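Local coordinates for protein LysR family transcriptional regulator (PDB 5B7H) that probably binds DNA and regulates transcription in response to hydrogen peroxide as an OxyR-type factor, represented here by its regulatory domain, at the interface of chains A and B. Coordinates in Å, arbitrary orientation; residue numbers count along the deposited sequence, not the author numbering. Chains: chain A/B, LysR family transcriptional regulator.

The interface of chains A and B. Residues chain A 35, 38-39, 45-47; chain B 154, 157-158.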
# COMPACT_ATOMS: atom_id res chain seq x y z
N VAL A 35 -13.64 -0.07 -9.51
CA VAL A 35 -14.83 0.11 -8.68
C VAL A 35 -15.69 1.26 -9.21
O VAL A 35 -16.92 1.14 -9.27
CB VAL A 35 -14.42 0.31 -7.21
CG1 VAL A 35 -15.57 0.94 -6.37
CG2 VAL A 35 -13.91 -1.00 -6.61
N ILE A 38 -17.53 -0.20 -12.34
CA ILE A 38 -18.60 -1.16 -12.06
C ILE A 38 -19.76 -0.55 -11.26
O ILE A 38 -20.92 -0.97 -11.45
CB ILE A 38 -18.11 -2.46 -11.43
CG1 ILE A 38 -17.58 -2.21 -10.04
CG2 ILE A 38 -17.06 -3.16 -12.35
CD1 ILE A 38 -17.43 -3.58 -9.32
N ASN A 39 -19.49 0.47 -10.43
CA ASN A 39 -20.58 1.11 -9.70
C ASN A 39 -21.65 1.60 -10.66
O ASN A 39 -22.85 1.51 -10.37
CB ASN A 39 -20.03 2.28 -8.89
CG ASN A 39 -19.44 1.85 -7.55
OD1 ASN A 39 -19.53 0.70 -7.14
ND2 ASN A 39 -18.84 2.83 -6.87
N LEU A 45 -23.23 -5.61 -8.78
CA LEU A 45 -22.05 -6.42 -8.53
C LEU A 45 -21.32 -5.92 -7.30
O LEU A 45 -20.91 -4.75 -7.25
CB LEU A 45 -21.10 -6.39 -9.72
CG LEU A 45 -19.91 -7.35 -9.65
CD1 LEU A 45 -20.36 -8.81 -9.50
CD2 LEU A 45 -19.11 -7.17 -10.90
N ASN A 46 -21.17 -6.79 -6.30
CA ASN A 46 -20.49 -6.45 -5.06
C ASN A 46 -19.13 -7.13 -5.12
O ASN A 46 -19.06 -8.35 -5.26
CB ASN A 46 -21.26 -6.97 -3.84
CG ASN A 46 -22.49 -6.13 -3.55
OD1 ASN A 46 -22.77 -5.17 -4.26
ND2 ASN A 46 -23.22 -6.48 -2.51
N LEU A 47 -18.05 -6.34 -5.03
CA LEU A 47 -16.71 -6.86 -5.20
C LEU A 47 -16.02 -6.92 -3.85
O LEU A 47 -15.63 -5.88 -3.31
CB LEU A 47 -15.96 -5.95 -6.19
CG LEU A 47 -14.87 -6.43 -7.10
CD1 LEU A 47 -15.31 -7.65 -7.90
CD2 LEU A 47 -14.50 -5.26 -8.00
N GLN B 154 -11.63 0.65 -1.13
CA GLN B 154 -12.29 0.35 -2.40
C GLN B 154 -13.60 -0.40 -2.18
O GLN B 154 -14.58 -0.15 -2.89
CB GLN B 154 -11.38 -0.45 -3.32
CG GLN B 154 -10.20 0.39 -3.85
CD GLN B 154 -8.96 -0.42 -4.18
OE1 GLN B 154 -8.91 -1.65 -3.96
NE2 GLN B 154 -7.93 0.27 -4.63
N ALA B 157 -15.96 2.18 -1.23
CA ALA B 157 -16.31 2.93 -2.45
C ALA B 157 -17.27 2.18 -3.36
O ALA B 157 -18.02 2.79 -4.13
CB ALA B 157 -15.06 3.36 -3.22
N ASN B 158 -17.23 0.84 -3.34
CA ASN B 158 -18.20 0.05 -4.10
C ASN B 158 -19.58 0.03 -3.45
O ASN B 158 -20.50 -0.62 -3.99
CB ASN B 158 -17.61 -1.39 -4.16
CG ASN B 158 -18.34 -2.32 -5.15
OD1 ASN B 158 -18.70 -1.97 -6.33
ND2 ASN B 158 -18.44 -3.52 -4.74
O HOH W 1 -20.93 -2.43 -8.55
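A:Val35 and A:Asn39, on one face of helix 27-41, meet the C-terminal end of helix 149-157 of chain B and B:Asn158 just beyond it. Both chains are regulatory domains of the LysR family, with the fold of periplasmic binding proteins. The pairing is two-fold symmetric, so the patch recurs with the chains exchanged. Domains of this family commonly dimerise side by side, and this interface is probably of that kind.

A hydrogen bond joins the two helices. The amide nitrogen ND2 of A:Asn39 donates to the backbone O of B:Ala157 at 2.9 Å. It is fairly straight, 160° at the hydrogen. The acceptor lies close to the A:Asn39 amide plane, while the donor is tilted out of the carbonyl plane. As a carbonyl at a helix C-terminus, this oxygen may carry extra negative charge, which would favour the bond.

B:Asn158 reaches between helix 27-41 and strand 45-51. Its CG is anti to the backbone N (chi1 -168°), which carries the amide in between the helix and the strand, ND2 on the side of A:Leu47 and OD1 on the side of A:Asn39. The amides of B:Asn158 and A:Asn39 are nearly coplanar, 4° apart. As modelled, their OD1 atoms face each other at 2.9 Å, a clash of two acceptors. ND2 of B:Asn158 likewise lies 2.9 Å from the backbone N of A:Leu47, donor against donor. The modelled amide orientation of B:Asn158 is therefore doubtful. Exchanging its OD1 and ND2 would pair a donor with an acceptor at both places.

A water sits 2.7 Å from the backbone O of A:Leu45. It also lies 3.2 Å from the modelled OD1 of B:Asn158, linking the strand to this amide.

Methyl groups of helix 27-41 pack around these amides. CG1 of A:Val35 makes apolar contacts, 3.6 Å from CA of B:Asn158 and 4.0 Å from CB of B:Ala157. Its other methyl, CG2, lies beside the backbone O of B:Gln154. The CD1 methyl of A:Ile38 sits against the amide tip of B:Asn158, the two side chains crossing at about a right angle.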